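PDB 2RKQ: peptidoglycan-recognition protein SD from Drosophila melanogaster, which recognises bacterial peptidoglycan and activates the Toll pathway in the innate immune response to Gram-positive bacteria. Local coordinates for residues Val5-Ala8 against Pro14-Gly17; Ala29-Thr34 against Ala156-Trp161; Gln47-Leu52 against Ser63-His68; Gln125-Ala130 against Glu134-Leu139. All blocks are in the same frame, centred on the assembly; numbering follows the deposited sequence.

Interaction 1: residues Val5-Ala8 against Pro14-Gly17; sequences VTRA and PPNG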
loop_
_atom_site.group_PDB
_atom_site.type_symbol
_atom_site.label_atom_id
_atom_site.label_comp_id
_atom_site.label_asym_id
_atom_site.label_seq_id
_atom_site.Cartn_x
_atom_site.Cartn_y
_atom_site.Cartn_z
ATOM N N VAL A 5 -8.393 8.201 -5.109
ATOM C CA VAL A 5 -8.038 9.592 -4.854
ATOM C C VAL A 5 -6.660 9.805 -5.456
ATOM O O VAL A 5 -5.646 9.358 -4.904
ATOM C CB VAL A 5 -8.012 9.905 -3.363
ATOM C CG1 VAL A 5 -7.646 11.382 -3.133
ATOM C CG2 VAL A 5 -9.357 9.566 -2.701
ATOM N N THR A 6 -6.626 10.468 -6.600
ATOM C CA THR A 6 -5.381 10.646 -7.319
ATOM C C THR A 6 -4.449 11.562 -6.557
ATOM O O THR A 6 -4.858 12.284 -5.644
ATOM C CB THR A 6 -5.608 11.239 -8.697
ATOM O OG1 THR A 6 -6.188 12.539 -8.559
ATOM C CG2 THR A 6 -6.509 10.332 -9.540
ATOM N N ARG A 7 -3.180 11.514 -6.942
ATOM C CA ARG A 7 -2.172 12.339 -6.305
ATOM C C ARG A 7 -2.611 13.794 -6.247
ATOM O O ARG A 7 -2.474 14.443 -5.219
ATOM C CB ARG A 7 -0.843 12.216 -7.049
ATOM C CG ARG A 7 -0.220 10.812 -7.014
ATOM C CD ARG A 7 1.097 10.807 -7.767
ATOM N NE ARG A 7 2.136 11.543 -7.035
ATOM C CZ ARG A 7 3.039 10.963 -6.236
ATOM N NH1 ARG A 7 3.027 9.652 -6.028
ATOM N NH2 ARG A 7 3.966 11.703 -5.633
ATOM N N ALA A 8 -3.147 14.318 -7.353
ATOM C CA ALA A 8 -3.580 15.720 -7.356
ATOM C C ALA A 8 -4.689 15.974 -6.333
ATOM O O ALA A 8 -4.734 17.029 -5.681
ATOM C CB ALA A 8 -4.037 16.143 -8.749
ATOM N N PRO A 14 5.268 16.127 -6.021
ATOM C CA PRO A 14 5.837 15.171 -6.970
ATOM C C PRO A 14 7.050 14.497 -6.361
ATOM O O PRO A 14 7.599 14.997 -5.377
ATOM C CB PRO A 14 6.282 16.068 -8.129
ATOM C CG PRO A 14 6.605 17.354 -7.453
ATOM C CD PRO A 14 5.551 17.524 -6.400
ATOM N N PRO A 15 7.462 13.347 -6.926
ATOM C CA PRO A 15 8.689 12.738 -6.449
ATOM C C PRO A 15 9.865 13.691 -6.559
ATOM O O PRO A 15 9.878 14.549 -7.429
ATOM C CB PRO A 15 8.884 11.563 -7.413
ATOM C CG PRO A 15 7.524 11.215 -7.827
ATOM C CD PRO A 15 6.838 12.543 -7.995
ATOM N N ASN A 16 10.810 13.540 -5.645
ATOM C CA ASN A 16 12.071 14.266 -5.715
ATOM C C ASN A 16 13.153 13.210 -5.613
ATOM O O ASN A 16 13.547 12.741 -4.531
ATOM C CB ASN A 16 12.166 15.385 -4.667
ATOM C CG ASN A 16 12.397 14.876 -3.269
ATOM O OD1 ASN A 16 12.621 15.662 -2.344
ATOM N ND2 ASN A 16 12.351 13.565 -3.094
ATOM N N GLY A 17 13.550 12.767 -6.785
ATOM C CA GLY A 17 14.523 11.714 -6.907
ATOM C C GLY A 17 13.989 10.733 -7.917
ATOM O O GLY A 17 12.776 10.527 -8.030
#
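Arg7 and Pro14 bring the two backbones to their nearest approach, with 8.5 Å between Arg7 CA and Pro14 CA. Strand 4-5, beside strand 77-79 at the edge of the mixed sheet of this amidase-like PGRP fold, gives way to loop, and the chain is still loop at 14-17, on the way to strand 26-33; the contact lies at the protein surface. The gap is spanned by one side chain. Arg7 leaves its backbone with CG beside the N (chi1 -64°), runs straight to CD, then bends at chi3, 71°, which brings the guanidinium up beside the two prolines. The Arg7 side chain comes at a slant to the Pro15 ring. The polar end is held from elsewhere: Arg7 NH2 makes a salt bridge to Asp64 and a hydrogen bond to the carbonyl of Lys13, while NH1 gives a weak hydrogen bond to Gly80 O. With two acceptors on one nitrogen, the group is probably well fixed in rotation, and the prolines merely border it. Pro14 CA stands 4.2 Å from Arg7 NH2, and Pro15 CD, the ring carbon next to the proline nitrogen, comes to 3.8 Å from that same Arg7 NH2.

Interaction 2: residues Ala29-Thr34 against Ala156-Trp161; sequences AVIAHT and ALIQQW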
loop_
_atom_site.group_PDB
_atom_site.type_symbol
_atom_site.label_atom_id
_atom_site.label_comp_id
_atom_site.label_asym_id
_atom_site.label_seq_id
_atom_site.Cartn_x
_atom_site.Cartn_y
_atom_site.Cartn_z
ATOM N N ALA A 29 1.534 -8.654 -4.746
ATOM C CA ALA A 29 0.964 -7.532 -3.989
ATOM C C ALA A 29 1.362 -7.705 -2.540
ATOM O O ALA A 29 1.318 -8.815 -2.017
ATOM C CB ALA A 29 -0.554 -7.513 -4.122
ATOM N N VAL A 30 1.783 -6.611 -1.912
ATOM C CA VAL A 30 2.287 -6.649 -0.553
ATOM C C VAL A 30 1.431 -5.723 0.293
ATOM O O VAL A 30 1.265 -4.567 -0.047
ATOM C CB VAL A 30 3.779 -6.219 -0.480
ATOM C CG1 VAL A 30 4.248 -6.132 0.972
ATOM C CG2 VAL A 30 4.638 -7.242 -1.207
ATOM N N ILE A 31 0.876 -6.247 1.383
ATOM C CA ILE A 31 0.024 -5.471 2.262
ATOM C C ILE A 31 0.802 -5.011 3.490
ATOM O O ILE A 31 1.370 -5.824 4.237
ATOM C CB ILE A 31 -1.203 -6.279 2.718
ATOM C CG1 ILE A 31 -1.948 -6.880 1.514
ATOM C CG2 ILE A 31 -2.140 -5.405 3.570
ATOM C CD1 ILE A 31 -2.429 -5.843 0.489
ATOM N N ALA A 32 0.795 -3.697 3.688
ATOM C CA ALA A 32 1.455 -3.044 4.811
ATOM C C ALA A 32 0.472 -2.238 5.641
ATOM O O ALA A 32 -0.672 -2.033 5.247
ATOM C CB ALA A 32 2.564 -2.125 4.288
ATOM N N HIS A 33 0.907 -1.837 6.834
ATOM C CA HIS A 33 0.267 -0.716 7.516
ATOM C C HIS A 33 1.286 0.396 7.672
ATOM O O HIS A 33 2.497 0.167 7.556
ATOM C CB HIS A 33 -0.429 -1.117 8.836
ATOM C CG HIS A 33 0.471 -1.429 10.004
ATOM N ND1 HIS A 33 1.844 -1.557 9.943
ATOM C CD2 HIS A 33 0.130 -1.681 11.293
ATOM C CE1 HIS A 33 2.309 -1.843 11.155
ATOM N NE2 HIS A 33 1.289 -1.931 11.983
ATOM N N THR A 34 0.788 1.600 7.900
ATOM C CA THR A 34 1.700 2.738 8.059
ATOM C C THR A 34 2.252 2.800 9.468
ATOM O O THR A 34 3.282 3.451 9.703
ATOM C CB THR A 34 1.023 4.063 7.724
ATOM O OG1 THR A 34 -0.099 4.257 8.588
ATOM C CG2 THR A 34 0.558 4.059 6.297
ATOM N N ALA A 156 -3.446 -11.402 9.905
ATOM C CA ALA A 156 -4.313 -12.585 10.052
ATOM C C ALA A 156 -5.440 -12.594 9.027
ATOM O O ALA A 156 -5.852 -13.656 8.530
ATOM C CB ALA A 156 -4.888 -12.632 11.432
ATOM N N LEU A 157 -5.944 -11.403 8.716
ATOM C CA LEU A 157 -7.010 -11.268 7.737
ATOM C C LEU A 157 -6.497 -11.548 6.325
ATOM O O LEU A 157 -7.106 -12.335 5.581
ATOM C CB LEU A 157 -7.651 -9.876 7.817
ATOM C CG LEU A 157 -8.442 -9.547 9.081
ATOM C CD1 LEU A 157 -8.910 -8.090 9.001
ATOM C CD2 LEU A 157 -9.634 -10.508 9.245
ATOM N N ILE A 158 -5.378 -10.917 5.957
ATOM C CA ILE A 158 -4.895 -11.068 4.582
ATOM C C ILE A 158 -4.470 -12.510 4.300
ATOM O O ILE A 158 -4.576 -12.975 3.172
ATOM C CB ILE A 158 -3.792 -10.040 4.185
ATOM C CG1 ILE A 158 -2.485 -10.292 4.917
ATOM C CG2 ILE A 158 -4.273 -8.628 4.422
ATOM C CD1 ILE A 158 -1.391 -10.815 4.045
ATOM N N GLN A 159 -4.020 -13.233 5.326
ATOM C CA GLN A 159 -3.677 -14.645 5.107
ATOM C C GLN A 159 -4.874 -15.445 4.629
ATOM O O GLN A 159 -4.718 -16.548 4.096
ATOM C CB GLN A 159 -3.168 -15.287 6.391
ATOM C CG GLN A 159 -1.797 -14.829 6.826
ATOM C CD GLN A 159 -1.326 -15.594 8.026
ATOM O OE1 GLN A 159 -0.384 -16.392 7.941
ATOM N NE2 GLN A 159 -1.989 -15.391 9.143
ATOM N N GLN A 160 -6.073 -14.929 4.875
ATOM C CA GLN A 160 -7.283 -15.624 4.456
ATOM C C GLN A 160 -7.755 -15.248 3.058
ATOM O O GLN A 160 -8.680 -15.879 2.523
ATOM C CB GLN A 160 -8.451 -15.368 5.418
ATOM C CG GLN A 160 -8.128 -15.631 6.870
ATOM C CD GLN A 160 -9.217 -15.152 7.842
ATOM O OE1 GLN A 160 -9.317 -15.659 8.963
ATOM N NE2 GLN A 160 -10.019 -14.172 7.427
ATOM N N TRP A 161 -7.161 -14.203 2.489
ATOM C CA TRP A 161 -7.570 -13.713 1.187
ATOM C C TRP A 161 -7.067 -14.597 0.057
ATOM O O TRP A 161 -6.055 -15.294 0.200
ATOM C CB TRP A 161 -7.024 -12.301 0.962
ATOM C CG TRP A 161 -7.610 -11.255 1.851
ATOM C CD1 TRP A 161 -8.464 -11.433 2.906
ATOM C CD2 TRP A 161 -7.322 -9.859 1.791
ATOM N NE1 TRP A 161 -8.751 -10.213 3.490
ATOM C CE2 TRP A 161 -8.054 -9.235 2.830
ATOM C CE3 TRP A 161 -6.518 -9.070 0.954
ATOM C CZ2 TRP A 161 -8.005 -7.854 3.052
ATOM C CZ3 TRP A 161 -6.468 -7.693 1.175
ATOM C CH2 TRP A 161 -7.205 -7.106 2.222
#
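Ile158 and Trp161, where helix 152-158 runs into a turn, both reach Ile31 on strand 26-33, and no hydrogen bond joins the two segments. Leu157, one residue before Ile158, packs on Leu116 of helix 113-128 rather than on the strand. Ile158 follows and lies nearest to the strand, its CA 7.8 Å from Ile31 CA. Its CG1 sits between the backbone N and the carbonyl carbon (chi1 69°), which places the CG2 branch against the strand. That methyl rests 4.0 Å from Ile31 CG2 and almost as near to Ile31 CG1, the two isoleucines lying alongside with their chains running in opposite senses. From Ile158 to Trp161 the chain makes a type I beta turn, with Trp161 N bonded to Ile158 O at 2.9 Å. The turn folds the indole back, so that one of its faces receives Ile158 CA, 3.8 Å above the ring plane and toward the rim. The far end of the six-membered ring then meets Ile31 CD1 more loosely, 4.5 Å from Trp161 CZ3. Around this group Trp161 also touches Ala119 and Leu138, and Ile31 touches Ile100 and Phe102. All three residues are buried, forming the hydrophobic layer between a central mixed sheet and the helices covering one of its faces, as expected of the alpha/beta PGRP fold.

Interaction 3: residues Gln47-Leu52 against Ser63-His68; sequences QHMRNL and SDIGYH. Unlike the reference sequence in segment 47-52: Arg50 (reference Gln).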
loop_
_atom_site.group_PDB
_atom_site.type_symbol
_atom_site.label_atom_id
_atom_site.label_comp_id
_atom_site.label_asym_id
_atom_site.label_seq_id
_atom_site.Cartn_x
_atom_site.Cartn_y
_atom_site.Cartn_z
ATOM N N GLN A 47 -4.757 14.512 5.022
ATOM C CA GLN A 47 -3.636 15.120 5.718
ATOM C C GLN A 47 -2.615 14.067 6.113
ATOM O O GLN A 47 -1.403 14.301 6.019
ATOM C CB GLN A 47 -4.095 15.902 6.942
ATOM C CG GLN A 47 -2.966 16.752 7.573
ATOM C CD GLN A 47 -2.280 17.693 6.564
ATOM O OE1 GLN A 47 -1.069 17.590 6.311
ATOM N NE2 GLN A 47 -3.054 18.589 5.967
ATOM N N HIS A 48 -3.087 12.897 6.533
ATOM C CA HIS A 48 -2.176 11.804 6.859
ATOM C C HIS A 48 -1.379 11.396 5.628
ATOM O O HIS A 48 -0.198 11.070 5.730
ATOM C CB HIS A 48 -2.945 10.602 7.412
ATOM C CG HIS A 48 -3.310 10.750 8.857
ATOM N ND1 HIS A 48 -3.259 9.703 9.754
ATOM C CD2 HIS A 48 -3.727 11.827 9.561
ATOM C CE1 HIS A 48 -3.629 10.132 10.949
ATOM N NE2 HIS A 48 -3.924 11.414 10.857
ATOM N N MET A 49 -2.018 11.435 4.463
ATOM C CA MET A 49 -1.305 11.137 3.219
ATOM C C MET A 49 -0.147 12.108 2.987
ATOM O O MET A 49 0.978 11.689 2.706
ATOM C CB MET A 49 -2.256 11.183 2.017
ATOM C CG MET A 49 -3.169 9.965 1.875
ATOM S SD MET A 49 -2.216 8.481 1.497
ATOM C CE MET A 49 -1.492 8.953 -0.055
ATOM N N ARG A 50 -0.419 13.402 3.105
ATOM C CA ARG A 50 0.646 14.381 2.924
ATOM C C ARG A 50 1.714 14.254 3.996
ATOM O O ARG A 50 2.912 14.360 3.701
ATOM C CB ARG A 50 0.083 15.793 2.873
ATOM C CG ARG A 50 -0.717 16.046 1.604
ATOM C CD ARG A 50 -1.191 17.467 1.525
ATOM N NE ARG A 50 -2.171 17.780 2.556
ATOM C CZ ARG A 50 -3.467 17.494 2.479
ATOM N NH1 ARG A 50 -3.957 16.872 1.424
ATOM N NH2 ARG A 50 -4.274 17.826 3.469
ATOM N N ASN A 51 1.309 13.996 5.234
ATOM C CA ASN A 51 2.276 13.873 6.313
ATOM C C ASN A 51 3.170 12.662 6.116
ATOM O O ASN A 51 4.374 12.734 6.353
ATOM C CB ASN A 51 1.589 13.836 7.677
ATOM C CG ASN A 51 0.935 15.154 8.028
ATOM O OD1 ASN A 51 1.173 16.167 7.381
ATOM N ND2 ASN A 51 0.094 15.140 9.058
ATOM N N LEU A 52 2.596 11.556 5.661
ATOM C CA LEU A 52 3.392 10.373 5.379
ATOM C C LEU A 52 4.343 10.617 4.222
ATOM O O LEU A 52 5.521 10.269 4.305
ATOM C CB LEU A 52 2.522 9.154 5.084
ATOM C CG LEU A 52 3.332 7.869 4.915
ATOM C CD1 LEU A 52 4.166 7.525 6.161
ATOM C CD2 LEU A 52 2.403 6.731 4.550
ATOM N N SER A 63 12.418 8.852 -2.530
ATOM C CA SER A 63 12.057 9.722 -3.631
ATOM C C SER A 63 10.600 10.157 -3.631
ATOM O O SER A 63 10.260 11.140 -4.282
ATOM C CB SER A 63 12.364 9.050 -4.959
ATOM O OG SER A 63 13.749 8.739 -5.024
ATOM N N ASP A 64 9.746 9.399 -2.937
ATOM C CA ASP A 64 8.300 9.641 -2.950
ATOM C C ASP A 64 7.742 8.832 -1.818
ATOM O O ASP A 64 8.461 8.036 -1.210
ATOM C CB ASP A 64 7.733 9.164 -4.295
ATOM C CG ASP A 64 6.289 9.583 -4.547
ATOM O OD1 ASP A 64 5.718 9.001 -5.483
ATOM O OD2 ASP A 64 5.755 10.473 -3.851
ATOM N N ILE A 65 6.460 9.035 -1.521
ATOM C CA ILE A 65 5.752 8.103 -0.649
ATOM C C ILE A 65 6.037 6.679 -1.145
ATOM O O ILE A 65 6.138 6.451 -2.340
ATOM C CB ILE A 65 4.246 8.436 -0.624
ATOM C CG1 ILE A 65 3.565 7.793 0.581
ATOM C CG2 ILE A 65 3.575 8.197 -2.012
ATOM C CD1 ILE A 65 2.199 8.421 0.839
ATOM N N GLY A 66 6.203 5.736 -0.224
ATOM C CA GLY A 66 6.813 4.452 -0.574
ATOM C C GLY A 66 5.918 3.426 -1.224
ATOM O O GLY A 66 6.392 2.414 -1.735
ATOM N N TYR A 67 4.616 3.677 -1.173
ATOM C CA TYR A 67 3.606 2.707 -1.603
ATOM C C TYR A 67 2.912 3.136 -2.876
ATOM O O TYR A 67 2.923 4.322 -3.248
ATOM C CB TYR A 67 2.568 2.531 -0.480
ATOM C CG TYR A 67 3.199 1.971 0.762
ATOM C CD1 TYR A 67 3.479 2.772 1.847
ATOM C CD2 TYR A 67 3.547 0.630 0.827
ATOM C CE1 TYR A 67 4.093 2.246 2.960
ATOM C CE2 TYR A 67 4.170 0.103 1.926
ATOM C CZ TYR A 67 4.426 0.905 2.992
ATOM O OH TYR A 67 5.045 0.334 4.084
ATOM N N HIS A 68 2.305 2.156 -3.552
ATOM C CA HIS A 68 1.509 2.420 -4.743
ATOM C C HIS A 68 0.109 2.884 -4.427
ATOM O O HIS A 68 -0.465 3.693 -5.175
ATOM C CB HIS A 68 1.474 1.186 -5.634
ATOM C CG HIS A 68 2.841 0.711 -5.977
ATOM N ND1 HIS A 68 3.615 1.288 -6.959
ATOM C CD2 HIS A 68 3.621 -0.218 -5.381
ATOM C CE1 HIS A 68 4.802 0.705 -6.974
ATOM N NE2 HIS A 68 4.826 -0.216 -6.031
#
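Ile65, in the loop that follows helix 42-58, packs its side-chain end against Met49 and Leu52 of that helix, a largely buried contact carried by apolar side chains. The backbones come closest where Leu52 CA and Ile65 CA are 6.9 Å apart. Ile65 runs out straight, with CG1 anti to the backbone N (chi1 -162°), which puts its CD1 methyl at the front against the helix. Met49 reaches it with its terminal methyl: bends at chi2 and chi3 curl the chain and set CE 3.8 Å from Ile65 CD1. Leu52 CD2 approaches the same methyl to 4.1 Å, and both helix side chains cross Ile65 at about a right angle. Even the helix backbone is close, with Met49 O 4.0 Å from Ile65 CD1. Helix 42-58 is the connection in a beta-alpha-beta crossover from strand 26-33 to strand 69-71, which are separated in the sheet by strand 97-102. Leu70 of strand 69-71 touches Met49, Leu52 and Ile65 alike, joining the cluster to the sheet. The loop itself is held by polar bonds beside the apolar patch. Buried Asp64 accepts a hydrogen bond at OD2 from Gln53 NE2, while the carbonyl oxygens of Asp64 and Ile65 accept from NH2 and NE of Arg81.

Interaction 4: residues Gln125-Ala130 against Glu134-Leu139; sequences QAVKQA and EGYKLL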
loop_
_atom_site.group_PDB
_atom_site.type_symbol
_atom_site.label_atom_id
_atom_site.label_comp_id
_atom_site.label_asym_id
_atom_site.label_seq_id
_atom_site.Cartn_x
_atom_site.Cartn_y
_atom_site.Cartn_z
ATOM N N GLN A 125 -9.366 -4.627 -9.173
ATOM C CA GLN A 125 -9.171 -3.587 -10.167
ATOM C C GLN A 125 -7.754 -3.590 -10.743
ATOM O O GLN A 125 -7.563 -3.428 -11.939
ATOM C CB GLN A 125 -9.480 -2.245 -9.529
ATOM C CG GLN A 125 -9.260 -1.064 -10.444
ATOM C CD GLN A 125 -9.964 0.155 -9.919
ATOM O OE1 GLN A 125 -9.337 1.061 -9.349
ATOM N NE2 GLN A 125 -11.275 0.165 -10.049
ATOM N N ALA A 126 -6.770 -3.775 -9.878
ATOM C CA ALA A 126 -5.390 -3.813 -10.331
ATOM C C ALA A 126 -5.172 -4.962 -11.319
ATOM O O ALA A 126 -4.425 -4.810 -12.294
ATOM C CB ALA A 126 -4.445 -3.945 -9.140
ATOM N N VAL A 127 -5.797 -6.120 -11.067
ATOM C CA VAL A 127 -5.729 -7.220 -12.043
ATOM C C VAL A 127 -6.396 -6.829 -13.362
ATOM O O VAL A 127 -5.797 -7.008 -14.428
ATOM C CB VAL A 127 -6.353 -8.518 -11.493
ATOM C CG1 VAL A 127 -6.393 -9.600 -12.573
ATOM C CG2 VAL A 127 -5.559 -9.015 -10.271
ATOM N N LYS A 128 -7.605 -6.278 -13.286
ATOM C CA LYS A 128 -8.317 -5.911 -14.519
ATOM C C LYS A 128 -7.596 -4.862 -15.339
ATOM O O LYS A 128 -7.711 -4.832 -16.578
ATOM C CB LYS A 128 -9.725 -5.449 -14.191
ATOM C CG LYS A 128 -10.618 -6.612 -13.914
ATOM C CD LYS A 128 -11.907 -6.185 -13.278
ATOM C CE LYS A 128 -12.884 -7.335 -13.385
ATOM N NZ LYS A 128 -14.204 -6.962 -12.837
ATOM N N GLN A 129 -6.849 -4.004 -14.655
ATOM C CA GLN A 129 -6.121 -2.923 -15.302
ATOM C C GLN A 129 -4.690 -3.294 -15.678
ATOM O O GLN A 129 -3.918 -2.425 -16.113
ATOM C CB GLN A 129 -6.136 -1.682 -14.416
ATOM C CG GLN A 129 -7.527 -1.107 -14.267
ATOM C CD GLN A 129 -7.569 0.134 -13.397
ATOM O OE1 GLN A 129 -6.567 0.532 -12.798
ATOM N NE2 GLN A 129 -8.743 0.748 -13.315
ATOM N N ALA A 130 -4.341 -4.565 -15.516
ATOM C CA ALA A 130 -3.006 -5.085 -15.865
ATOM C C ALA A 130 -1.881 -4.473 -15.026
ATOM O O ALA A 130 -0.745 -4.378 -15.481
ATOM C CB ALA A 130 -2.707 -4.889 -17.364
ATOM N N GLU A 134 -2.947 -11.805 -12.806
ATOM C CA GLU A 134 -4.083 -12.504 -12.247
ATOM C C GLU A 134 -3.646 -13.532 -11.204
ATOM O O GLU A 134 -4.228 -13.607 -10.118
ATOM C CB GLU A 134 -4.910 -13.167 -13.347
ATOM C CG GLU A 134 -6.210 -13.770 -12.814
ATOM C CD GLU A 134 -6.936 -14.626 -13.824
ATOM O OE1 GLU A 134 -6.267 -15.343 -14.591
ATOM O OE2 GLU A 134 -8.186 -14.583 -13.797
ATOM N N GLY A 135 -2.604 -14.309 -11.526
ATOM C CA GLY A 135 -2.093 -15.323 -10.602
ATOM C C GLY A 135 -1.089 -14.705 -9.655
ATOM O O GLY A 135 0.049 -15.166 -9.570
ATOM N N TYR A 136 -1.491 -13.637 -8.970
ATOM C CA TYR A 136 -0.536 -12.912 -8.118
ATOM C C TYR A 136 -0.250 -13.635 -6.823
ATOM O O TYR A 136 -1.011 -14.505 -6.400
ATOM C CB TYR A 136 -0.990 -11.467 -7.853
ATOM C CG TYR A 136 -2.316 -11.287 -7.136
ATOM C CD1 TYR A 136 -2.364 -11.144 -5.741
ATOM C CD2 TYR A 136 -3.501 -11.176 -7.848
ATOM C CE1 TYR A 136 -3.557 -10.947 -5.078
ATOM C CE2 TYR A 136 -4.727 -10.953 -7.188
ATOM C CZ TYR A 136 -4.736 -10.846 -5.801
ATOM O OH TYR A 136 -5.928 -10.630 -5.135
ATOM N N LYS A 137 0.889 -13.307 -6.225
ATOM C CA LYS A 137 1.162 -13.717 -4.858
ATOM C C LYS A 137 0.800 -12.566 -3.962
ATOM O O LYS A 137 1.286 -11.452 -4.163
ATOM C CB LYS A 137 2.647 -14.023 -4.678
ATOM C CG LYS A 137 3.175 -15.093 -5.616
ATOM C CD LYS A 137 2.412 -16.402 -5.468
ATOM C CE LYS A 137 3.082 -17.459 -6.356
ATOM N NZ LYS A 137 2.234 -18.679 -6.534
ATOM N N LEU A 138 -0.066 -12.825 -2.984
ATOM C CA LEU A 138 -0.391 -11.821 -1.995
ATOM C C LEU A 138 0.451 -12.078 -0.764
ATOM O O LEU A 138 0.445 -13.194 -0.222
ATOM C CB LEU A 138 -1.873 -11.882 -1.633
ATOM C CG LEU A 138 -2.339 -10.903 -0.561
ATOM C CD1 LEU A 138 -2.431 -9.499 -1.114
ATOM C CD2 LEU A 138 -3.687 -11.379 -0.048
ATOM N N LEU A 139 1.146 -11.046 -0.291
ATOM C CA LEU A 139 2.061 -11.200 0.838
ATOM C C LEU A 139 1.843 -10.116 1.864
ATOM O O LEU A 139 1.485 -9.004 1.513
ATOM C CB LEU A 139 3.506 -11.079 0.362
ATOM C CG LEU A 139 3.890 -12.138 -0.673
ATOM C CD1 LEU A 139 5.215 -11.752 -1.318
ATOM C CD2 LEU A 139 4.017 -13.490 -0.015
#
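Val127 divides its two methyls between Glu134 and Tyr136. CG1, anti to the backbone N (chi1 174°), lies 3.7 Å from Glu134 CA and 3.9 Å from Glu134 CB; the carboxylate beyond leads off from the contact. Val127 CG2 comes at a slant to the phenol ring, 3.7 Å from Tyr136 CE2 and almost as near CD2, and the valine and tyrosine side chains cross at about a right angle. Replacing Val127 by an alanine here would remove both methyls and would probably open a gap beside the Tyr136 ring, giving it more freedom to move. Leu132 of the short strand 132-133 packs on Val127 as well. Further out, the backbone sets the pieces in place. Helix 113-128 finishes in a Schellman motif: Ala130, with positive phi, bonds through its N to Val127 O at 3.0 Å, and the next residue's N returns to Ala126 O. Gly135 is the centre of an inverse gamma turn, closed by a weak hydrogen bond from Tyr136 N to Glu134 O. The whole is a tight surface helix-to-strand connection, in which a Schellman-ended helix leads, by way of strand 132-133 and a corner at 134-135, into an outermost strand of the mixed PGRP sheet.

How the interactions relate
From the N terminus, interaction 1 closes first, bringing 5-8 and 14-17 together across five residues of the loop after strand 4-5. Interaction 2 opens on strand 26-33 and closes at 156-161, enclosing 121 residues. Within that span are nested interaction 3, which folds the loop after helix 42-58 back on that helix across ten residues, and later interaction 4, whose segments, three residues apart, join the end of helix 113-128 to the start of strand 136-140; none cross. Interactions 1 and 3 touch on one flank through the Arg7-Asp64 salt bridge. Interactions 2 and 4 share neighbouring strands, with probable backbone bonds between Ala29, Ile31 and Leu139. Thr34 against Leu52 and Ala32 against Tyr67 connect interactions 2 and 3 across the chain's centre.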